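Local atomic coordinates of 3-oxoacyl-[acyl-carrier-protein] synthase 3 (Micrococcus luteus NCTC 2665, PDB entry 4EWP), a protein that probably catalyses the condensation of acetyl-CoA with malonyl-ACP that initiates fatty acid synthesis. Residues Ala270-His275 with Lys287-Pro292; Ser294-Arg299 with His317-Glu322; Phe244-Trp249 with Leu340-Gln345. All blocks are in the same frame, centred on the assembly; numbering follows the deposited sequence.

Contact 1 of 3, residues Ala270-His275 with Lys287-Pro292; sequences AAFIPH and KQLKLP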
loop_
_atom_site.group_PDB
_atom_site.type_symbol
_atom_site.label_atom_id
_atom_site.label_comp_id
_atom_site.label_asym_id
_atom_site.label_seq_id
_atom_site.Cartn_x
_atom_site.Cartn_y
_atom_site.Cartn_z
ATOM N N ALA A 270 12.663 0.749 -28.221
ATOM C CA ALA A 270 12.082 1.860 -28.962
ATOM C C ALA A 270 12.057 3.102 -28.083
ATOM O O ALA A 270 12.000 4.223 -28.578
ATOM C CB ALA A 270 10.685 1.529 -29.423
ATOM N N ALA A 271 12.099 2.904 -26.771
ATOM C CA ALA A 271 12.013 4.037 -25.861
ATOM C C ALA A 271 12.635 3.744 -24.505
ATOM O O ALA A 271 12.717 2.595 -24.072
ATOM C CB ALA A 271 10.556 4.481 -25.685
ATOM N N PHE A 272 13.068 4.814 -23.845
ATOM C CA PHE A 272 13.593 4.750 -22.493
ATOM C C PHE A 272 12.756 5.704 -21.658
ATOM O O PHE A 272 12.730 6.906 -21.915
ATOM C CB PHE A 272 15.072 5.156 -22.467
ATOM C CG PHE A 272 15.631 5.327 -21.085
ATOM C CD1 PHE A 272 15.383 4.380 -20.101
ATOM C CD2 PHE A 272 16.406 6.437 -20.767
ATOM C CE1 PHE A 272 15.898 4.539 -18.810
ATOM C CE2 PHE A 272 16.925 6.608 -19.495
ATOM C CZ PHE A 272 16.670 5.650 -18.508
ATOM N N ILE A 273 12.043 5.164 -20.675
ATOM C CA ILE A 273 11.132 5.986 -19.902
ATOM C C ILE A 273 11.478 5.937 -18.430
ATOM O O ILE A 273 10.849 5.207 -17.663
ATOM C CB ILE A 273 9.671 5.561 -20.099
ATOM C CG1 ILE A 273 9.390 5.308 -21.588
ATOM C CG2 ILE A 273 8.747 6.642 -19.547
ATOM C CD1 ILE A 273 8.060 4.653 -21.865
ATOM N N PRO A 274 12.489 6.710 -18.023
ATOM C CA PRO A 274 12.759 6.703 -16.586
ATOM C C PRO A 274 11.754 7.596 -15.869
ATOM O O PRO A 274 11.190 8.528 -16.454
ATOM C CB PRO A 274 14.174 7.298 -16.491
ATOM C CG PRO A 274 14.258 8.215 -17.689
ATOM C CD PRO A 274 13.446 7.543 -18.777
ATOM N N HIS A 275 11.513 7.287 -14.610
ATOM C CA HIS A 275 10.844 8.211 -13.724
ATOM C C HIS A 275 11.408 9.624 -13.947
ATOM O O HIS A 275 12.630 9.808 -14.024
ATOM C CB HIS A 275 11.100 7.747 -12.306
ATOM C CG HIS A 275 10.919 8.814 -11.280
ATOM N ND1 HIS A 275 9.744 9.518 -11.142
ATOM C CD2 HIS A 275 11.759 9.290 -10.334
ATOM C CE1 HIS A 275 9.870 10.386 -10.156
ATOM N NE2 HIS A 275 11.087 10.272 -9.653
ATOM N N LYS A 287 22.804 8.627 -21.027
ATOM C CA LYS A 287 24.183 8.511 -21.490
ATOM C C LYS A 287 24.813 7.222 -20.966
ATOM O O LYS A 287 25.558 6.538 -21.670
ATOM C CB LYS A 287 24.998 9.720 -21.033
ATOM C CG LYS A 287 26.499 9.598 -21.289
ATOM C CD LYS A 287 27.250 10.863 -20.860
ATOM C CE LYS A 287 28.769 10.648 -20.887
ATOM N NZ LYS A 287 29.533 11.907 -20.625
ATOM N N GLN A 288 24.506 6.884 -19.721
ATOM C CA GLN A 288 25.152 5.747 -19.078
ATOM C C GLN A 288 24.705 4.418 -19.737
ATOM O O GLN A 288 25.477 3.448 -19.842
ATOM C CB GLN A 288 24.865 5.785 -17.573
ATOM C CG GLN A 288 25.728 4.852 -16.738
ATOM C CD GLN A 288 27.209 5.207 -16.770
ATOM O OE1 GLN A 288 27.587 6.335 -17.102
ATOM N NE2 GLN A 288 28.057 4.238 -16.422
ATOM N N LEU A 289 23.465 4.401 -20.223
ATOM C CA LEU A 289 22.914 3.220 -20.884
ATOM C C LEU A 289 23.375 3.032 -22.322
ATOM O O LEU A 289 22.985 2.064 -22.976
ATOM C CB LEU A 289 21.393 3.250 -20.849
ATOM C CG LEU A 289 20.801 3.111 -19.452
ATOM C CD1 LEU A 289 19.283 3.015 -19.517
ATOM C CD2 LEU A 289 21.395 1.892 -18.777
ATOM N N LYS A 290 24.191 3.963 -22.813
ATOM C CA LYS A 290 24.728 3.894 -24.164
ATOM C C LYS A 290 23.665 3.678 -25.239
ATOM O O LYS A 290 23.854 2.864 -26.143
ATOM C CB LYS A 290 25.770 2.778 -24.259
ATOM C CG LYS A 290 27.023 3.015 -23.438
ATOM C CD LYS A 290 27.982 1.837 -23.566
ATOM C CE LYS A 290 29.284 2.090 -22.809
ATOM N NZ LYS A 290 30.148 3.109 -23.483
ATOM N N LEU A 291 22.567 4.423 -25.161
ATOM C CA LEU A 291 21.449 4.219 -26.080
ATOM C C LEU A 291 21.802 4.724 -27.469
ATOM O O LEU A 291 22.503 5.724 -27.602
ATOM C CB LEU A 291 20.221 4.972 -25.588
ATOM C CG LEU A 291 19.697 4.700 -24.183
ATOM C CD1 LEU A 291 18.505 5.593 -23.908
ATOM C CD2 LEU A 291 19.320 3.242 -24.019
ATOM N N PRO A 292 21.314 4.042 -28.516
ATOM C CA PRO A 292 21.469 4.620 -29.851
ATOM C C PRO A 292 20.529 5.805 -29.985
ATOM O O PRO A 292 19.621 5.973 -29.170
ATOM C CB PRO A 292 21.021 3.494 -30.794
ATOM C CG PRO A 292 20.847 2.274 -29.946
ATOM C CD PRO A 292 20.611 2.752 -28.548
#

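Contact 2 of 3, residues Ser294-Arg299 with His317-Glu322; sequences SVVVAR and HRLLEE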
loop_
_atom_site.group_PDB
_atom_site.type_symbol
_atom_site.label_atom_id
_atom_site.label_comp_id
_atom_site.label_asym_id
_atom_site.label_seq_id
_atom_site.Cartn_x
_atom_site.Cartn_y
_atom_site.Cartn_z
ATOM N N SER A 294 18.303 6.354 -32.015
ATOM C CA SER A 294 16.949 5.945 -32.366
ATOM C C SER A 294 16.028 5.709 -31.154
ATOM O O SER A 294 14.808 5.728 -31.297
ATOM C CB SER A 294 16.994 4.693 -33.250
ATOM O OG SER A 294 17.594 3.595 -32.578
ATOM N N VAL A 295 16.603 5.483 -29.972
ATOM C CA VAL A 295 15.793 5.318 -28.758
ATOM C C VAL A 295 15.225 6.657 -28.286
ATOM O O VAL A 295 15.965 7.603 -28.026
ATOM C CB VAL A 295 16.587 4.666 -27.603
ATOM C CG1 VAL A 295 15.701 4.471 -26.390
ATOM C CG2 VAL A 295 17.166 3.335 -28.045
ATOM N N VAL A 296 13.908 6.738 -28.190
ATOM C CA VAL A 296 13.257 7.961 -27.750
ATOM C C VAL A 296 13.316 8.036 -26.223
ATOM O O VAL A 296 12.860 7.125 -25.538
ATOM C CB VAL A 296 11.786 7.998 -28.213
ATOM C CG1 VAL A 296 11.115 9.285 -27.760
ATOM C CG2 VAL A 296 11.705 7.846 -29.730
ATOM N N VAL A 297 13.892 9.117 -25.698
ATOM C CA VAL A 297 13.968 9.339 -24.261
ATOM C C VAL A 297 12.826 10.244 -23.763
ATOM O O VAL A 297 12.666 11.376 -24.236
ATOM C CB VAL A 297 15.319 9.966 -23.884
ATOM C CG1 VAL A 297 15.360 10.315 -22.413
ATOM C CG2 VAL A 297 16.459 9.025 -24.257
ATOM N N ALA A 298 12.030 9.743 -22.816
ATOM C CA ALA A 298 10.966 10.552 -22.203
ATOM C C ALA A 298 11.525 11.758 -21.432
ATOM O O ALA A 298 12.372 11.598 -20.554
ATOM C CB ALA A 298 10.112 9.693 -21.275
ATOM N N ARG A 299 11.039 12.953 -21.742
ATOM C CA ARG A 299 11.447 14.151 -21.002
ATOM C C ARG A 299 10.248 15.012 -20.613
ATOM O O ARG A 299 10.350 16.234 -20.526
ATOM C CB ARG A 299 12.444 14.991 -21.815
ATOM C CG ARG A 299 13.710 14.257 -22.202
ATOM C CD ARG A 299 14.723 15.176 -22.881
ATOM N NE ARG A 299 15.664 14.371 -23.647
ATOM C CZ ARG A 299 16.811 13.939 -23.159
ATOM N NH1 ARG A 299 17.145 14.280 -21.936
ATOM N NH2 ARG A 299 17.620 13.190 -23.887
ATOM N N HIS A 317 2.429 7.910 -21.984
ATOM C CA HIS A 317 1.258 8.430 -22.674
ATOM C C HIS A 317 1.649 9.525 -23.665
ATOM O O HIS A 317 1.176 9.543 -24.806
ATOM C CB HIS A 317 0.245 8.949 -21.661
ATOM C CG HIS A 317 -1.038 9.437 -22.263
ATOM N ND1 HIS A 317 -1.180 10.704 -22.791
ATOM C CD2 HIS A 317 -2.255 8.846 -22.371
ATOM C CE1 HIS A 317 -2.418 10.862 -23.226
ATOM N NE2 HIS A 317 -3.095 9.753 -22.972
ATOM N N ARG A 318 2.517 10.434 -23.239
ATOM C CA ARG A 318 2.957 11.502 -24.119
ATOM C C ARG A 318 3.817 10.966 -25.259
ATOM O O ARG A 318 3.719 11.439 -26.382
ATOM C CB ARG A 318 3.715 12.582 -23.351
ATOM C CG ARG A 318 4.226 13.712 -24.243
ATOM C CD ARG A 318 4.888 14.794 -23.418
ATOM N NE ARG A 318 5.354 15.907 -24.243
ATOM C CZ ARG A 318 5.911 17.015 -23.760
ATOM N NH1 ARG A 318 6.067 17.166 -22.454
ATOM N NH2 ARG A 318 6.314 17.972 -24.588
ATOM N N LEU A 319 4.656 9.979 -24.971
ATOM C CA LEU A 319 5.495 9.385 -26.003
ATOM C C LEU A 319 4.647 8.824 -27.138
ATOM O O LEU A 319 4.974 8.992 -28.318
ATOM C CB LEU A 319 6.354 8.273 -25.402
ATOM C CG LEU A 319 7.850 8.422 -25.639
ATOM C CD1 LEU A 319 8.259 9.870 -25.417
ATOM C CD2 LEU A 319 8.646 7.492 -24.740
ATOM N N LEU A 320 3.555 8.152 -26.777
ATOM C CA LEU A 320 2.713 7.477 -27.763
ATOM C C LEU A 320 1.880 8.451 -28.577
ATOM O O LEU A 320 1.652 8.233 -29.767
ATOM C CB LEU A 320 1.820 6.443 -27.092
ATOM C CG LEU A 320 2.638 5.239 -26.629
ATOM C CD1 LEU A 320 1.913 4.411 -25.570
ATOM C CD2 LEU A 320 3.079 4.394 -27.829
ATOM N N GLU A 321 1.419 9.525 -27.951
ATOM C CA GLU A 321 0.715 10.535 -28.714
ATOM C C GLU A 321 1.653 11.162 -29.739
ATOM O O GLU A 321 1.308 11.266 -30.912
ATOM C CB GLU A 321 0.102 11.593 -27.806
ATOM C CG GLU A 321 -1.305 11.251 -27.357
ATOM C CD GLU A 321 -2.055 12.468 -26.866
ATOM O OE1 GLU A 321 -1.440 13.558 -26.814
ATOM O OE2 GLU A 321 -3.255 12.334 -26.535
ATOM N N GLU A 322 2.850 11.547 -29.303
ATOM C CA GLU A 322 3.793 12.229 -30.183
ATOM C C GLU A 322 4.420 11.305 -31.247
ATOM O O GLU A 322 4.794 11.768 -32.329
ATOM C CB GLU A 322 4.866 12.949 -29.362
ATOM C CG GLU A 322 4.339 14.188 -28.647
ATOM C CD GLU A 322 5.334 14.789 -27.657
ATOM O OE1 GLU A 322 6.486 14.305 -27.570
ATOM O OE2 GLU A 322 4.955 15.752 -26.959
#

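Contact 3 of 3, residues Phe244-Trp249 with Leu340-Gln345; sequences FRWAVW and LVYGAQ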
loop_
_atom_site.group_PDB
_atom_site.type_symbol
_atom_site.label_atom_id
_atom_site.label_comp_id
_atom_site.label_asym_id
_atom_site.label_seq_id
_atom_site.Cartn_x
_atom_site.Cartn_y
_atom_site.Cartn_z
ATOM N N PHE A 244 21.023 12.320 -6.606
ATOM C CA PHE A 244 21.649 12.303 -7.937
ATOM C C PHE A 244 22.643 11.150 -8.102
ATOM O O PHE A 244 22.579 10.402 -9.081
ATOM C CB PHE A 244 22.336 13.633 -8.255
ATOM C CG PHE A 244 22.995 13.661 -9.616
ATOM C CD1 PHE A 244 22.282 14.066 -10.743
ATOM C CD2 PHE A 244 24.320 13.262 -9.774
ATOM C CE1 PHE A 244 22.886 14.087 -11.999
ATOM C CE2 PHE A 244 24.921 13.273 -11.025
ATOM C CZ PHE A 244 24.203 13.691 -12.140
ATOM N N ARG A 245 23.569 11.014 -7.155
ATOM C CA ARG A 245 24.560 9.940 -7.219
ATOM C C ARG A 245 23.901 8.568 -7.283
ATOM O O ARG A 245 24.326 7.695 -8.042
ATOM C CB ARG A 245 25.533 10.004 -6.038
ATOM C CG ARG A 245 26.572 11.076 -6.188
ATOM C CD ARG A 245 27.648 10.975 -5.130
ATOM N NE ARG A 245 27.115 11.169 -3.793
ATOM C CZ ARG A 245 27.039 12.346 -3.187
ATOM N NH1 ARG A 245 27.455 13.439 -3.797
ATOM N NH2 ARG A 245 26.539 12.432 -1.967
ATOM N N TRP A 246 22.855 8.380 -6.494
ATOM C CA TRP A 246 22.139 7.103 -6.477
ATOM C C TRP A 246 21.288 6.945 -7.745
ATOM O O TRP A 246 21.388 5.950 -8.471
ATOM C CB TRP A 246 21.287 7.018 -5.194
ATOM C CG TRP A 246 20.385 5.832 -5.083
ATOM C CD1 TRP A 246 20.745 4.559 -4.755
ATOM C CD2 TRP A 246 18.955 5.812 -5.261
ATOM N NE1 TRP A 246 19.635 3.744 -4.741
ATOM C CE2 TRP A 246 18.527 4.489 -5.048
ATOM C CE3 TRP A 246 18.003 6.785 -5.580
ATOM C CZ2 TRP A 246 17.193 4.113 -5.148
ATOM C CZ3 TRP A 246 16.685 6.415 -5.686
ATOM C CH2 TRP A 246 16.285 5.090 -5.461
ATOM N N ALA A 247 20.461 7.950 -8.011
ATOM C CA ALA A 247 19.526 7.928 -9.136
ATOM C C ALA A 247 20.172 7.553 -10.462
ATOM O O ALA A 247 19.560 6.879 -11.296
ATOM C CB ALA A 247 18.841 9.280 -9.270
ATOM N N VAL A 248 21.394 8.029 -10.669
ATOM C CA VAL A 248 22.090 7.837 -11.933
ATOM C C VAL A 248 22.977 6.597 -11.918
ATOM O O VAL A 248 22.781 5.691 -12.716
ATOM C CB VAL A 248 22.966 9.066 -12.285
ATOM C CG1 VAL A 248 23.820 8.777 -13.512
ATOM C CG2 VAL A 248 22.095 10.293 -12.506
ATOM N N TRP A 249 23.946 6.559 -11.007
ATOM C CA TRP A 249 24.983 5.529 -11.027
ATOM C C TRP A 249 24.544 4.202 -10.410
ATOM O O TRP A 249 25.066 3.147 -10.772
ATOM C CB TRP A 249 26.246 6.058 -10.349
ATOM C CG TRP A 249 26.527 7.464 -10.786
ATOM C CD1 TRP A 249 26.317 8.604 -10.067
ATOM C CD2 TRP A 249 26.996 7.880 -12.064
ATOM N NE1 TRP A 249 26.653 9.705 -10.809
ATOM C CE2 TRP A 249 27.071 9.288 -12.044
ATOM C CE3 TRP A 249 27.372 7.202 -13.226
ATOM C CZ2 TRP A 249 27.506 10.030 -13.137
ATOM C CZ3 TRP A 249 27.807 7.937 -14.306
ATOM C CH2 TRP A 249 27.871 9.339 -14.254
ATOM N N LEU A 340 15.061 3.813 0.570
ATOM C CA LEU A 340 14.910 4.062 -0.855
ATOM C C LEU A 340 14.304 2.817 -1.519
ATOM O O LEU A 340 14.513 1.699 -1.054
ATOM C CB LEU A 340 16.280 4.380 -1.456
ATOM C CG LEU A 340 16.962 5.707 -1.070
ATOM C CD1 LEU A 340 18.454 5.708 -1.421
ATOM C CD2 LEU A 340 16.262 6.877 -1.746
ATOM N N VAL A 341 13.538 3.016 -2.587
ATOM C CA VAL A 341 12.998 1.896 -3.356
ATOM C C VAL A 341 13.131 2.142 -4.860
ATOM O O VAL A 341 13.207 3.289 -5.307
ATOM C CB VAL A 341 11.515 1.597 -3.011
ATOM C CG1 VAL A 341 11.382 1.121 -1.564
ATOM C CG2 VAL A 341 10.628 2.821 -3.287
ATOM N N TYR A 342 13.149 1.056 -5.631
ATOM C CA TYR A 342 13.224 1.132 -7.085
ATOM C C TYR A 342 12.550 -0.065 -7.755
ATOM O O TYR A 342 12.458 -1.139 -7.173
ATOM C CB TYR A 342 14.680 1.176 -7.530
ATOM C CG TYR A 342 15.494 -0.019 -7.083
ATOM C CD1 TYR A 342 16.281 0.034 -5.937
ATOM C CD2 TYR A 342 15.476 -1.201 -7.808
ATOM C CE1 TYR A 342 17.036 -1.058 -5.533
ATOM C CE2 TYR A 342 16.221 -2.294 -7.412
ATOM C CZ TYR A 342 16.996 -2.218 -6.273
ATOM O OH TYR A 342 17.737 -3.316 -5.890
ATOM N N GLY A 343 12.115 0.121 -8.996
ATOM C CA GLY A 343 11.540 -0.961 -9.774
ATOM C C GLY A 343 11.725 -0.711 -11.267
ATOM O O GLY A 343 11.642 0.442 -11.721
ATOM N N ALA A 344 11.985 -1.780 -12.023
ATOM C CA ALA A 344 12.181 -1.671 -13.463
ATOM C C ALA A 344 11.660 -2.880 -14.236
ATOM O O ALA A 344 11.716 -4.012 -13.745
ATOM C CB ALA A 344 13.671 -1.454 -13.786
ATOM N N GLN A 345 11.197 -2.625 -15.460
ATOM C CA GLN A 345 10.773 -3.668 -16.395
ATOM C C GLN A 345 11.022 -3.226 -17.823
ATOM O O GLN A 345 11.039 -2.032 -18.125
ATOM C CB GLN A 345 9.266 -3.944 -16.279
ATOM C CG GLN A 345 8.800 -4.423 -14.951
ATOM C CD GLN A 345 8.266 -3.303 -14.079
ATOM O OE1 GLN A 345 8.151 -2.150 -14.503
ATOM N NE2 GLN A 345 7.928 -3.646 -12.846
#

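Contact 1 of 3, residues Ala270-His275 with Lys287-Pro292
The F272 ring receives L289 from above one face and L291 beside its base, and both leucines cross the phenylalanine side chain at about a right angle. L289 CD1 stands 4.0 Å from the centroid of the F272 ring and 21° off the ring normal, a CH-pi contact displaced toward CE1 and CZ. The opposite face is covered from within the strand: P274 CD sits 3.5 Å above the plane, over the ring centre, so the aromatic is sandwiched between a methyl and a proline ring. L291 uses CD1 alone, which lies 3.7 Å from F272 CB and approaches the ring obliquely near CD2. The F272 ring extends opposite its backbone N (chi1 171°), and a flat aromatic suits the place by offering two broad faces. Between the leucines, K290 has positive phi and closes a Schellman motif, with K290 N bonded to K287 O at 3.1 Å, which brings L291 round to the F272 side chain. Strand 269-274, helix 279-288 and strand 296-297 form a beta-alpha-beta unit of the thiolase-like fold, and this packing joins the first strand to the end of its crossover helix.

Contact 2 of 3, residues Ser294-Arg299 with His317-Glu322
L319 reaches from helix 311-322 to the short strand 296-297 and the residue that follows it, touching V296 and A298 with its two methyls. Its CD1 rests 3.7 Å from V296 CG1, the closest approach of the two segments, and the side chains of L319 and V296 slide past each other in opposite directions. The methyl that V296 presents to the helix is the branch lying trans to its own amide nitrogen (chi1 -180°); a beta-branched residue suits a strand and here still offers a methyl to its neighbour. A298 is met more loosely: L319 CD1 lies 4.3 Å from A298 CA, and L319 CD2 lies 4.4 Å from A298 CB. The small alanine lets the backbone come near the leucine, and A298 and L319 have the closest alpha carbons across the contact. L319 has a first torsion of -125°, away from the staggered positions. This is an inner layer of the thiolase-like fold: helix 311-322 runs between the two sheets, with L319 turned to A271 and I273 of strand 269-274, and H317 and L320 resting on strand 13-22. On the other side of the strand, V297 packs on helix 279-288. One turn links R318 to E322 along the helix, where R318 NE donates to E322 OE2 at 2.7 Å in a nearly straight hydrogen bond (176°) that is part of a salt bridge. E322 OE2 lies in the guanidinium plane, but the donor comes from above the carboxylate plane. R318 NH1 also forms salt bridges to D300 and D303, so NE and NH1 each have acidic partners.

Contact 3 of 3, residues Phe244-Trp249 with Leu340-Gln345
Q345 NE2 is gripped by two acceptors, S188 OG and C127 O, while Q345 OE1 accepts from Q333 NE2, which together fix the amide in its buried place. Q345 belongs to strand 341-348 in the second sheet of the thiolase-like fold; helix 240-262 flanks that strand, and nearer the strand's start W246 fills the space between them. With chi1 at 174° the indole is carried away from the helix and toward the strand. L340, the residue just before the strand and preceded by a cis peptide bond, lies over one indole face: L340 CD1 is 3.8 Å from the centroid of the five-membered ring and only 11° off its normal, a CH-pi contact. A leucine suits this position because both its methyls and CB can follow the length of the bicycle, CB lying 3.8 Å from W246 CZ2. V341 O faces the rim of the indole, 3.6 Å from W246 CH2 and close to the ring plane, so the carbonyl meets weakly polarised C-H groups and not the pi cloud. With an alanine in place of the tryptophan, the L340 methyls are likely to lose the flat surface they rest on, opening a gap between helix and strand. M251 and F336 also pack against the indole. V341 turns from the helix and, with Y342, borders the second subunit, packing on A116 and P113 of that chain. The tyrosine nears the indole obliquely, Y342 CD1 standing 4.3 Å from W246 CZ2, while L340 CD2 lies 4.0 Å from W246 CZ3.

Overall arrangement
All three contacts reach the same sheet. Contacts 1 and 2 have centres 11 Å apart and join directly, strand to strand: F272 N probably bonds to V296 O at 2.9 Å, and A298 N to F272 O at 3.1 Å. Contact 3 encloses both along the chain; its centre is 14 Å from that of contact 1, which it touches where Q288 OE1 packs against W249 CZ3. Contacts 2 and 3 do not touch, with nearest atoms about 11 Å apart. H275, a predicted active-site residue, ends the strand segment of contact 1. The side chains of W246 and A298 lie about 7 and 9 Å from that of H275, and the V341 side chain is about 7 Å from that of C123, also predicted to be catalytic.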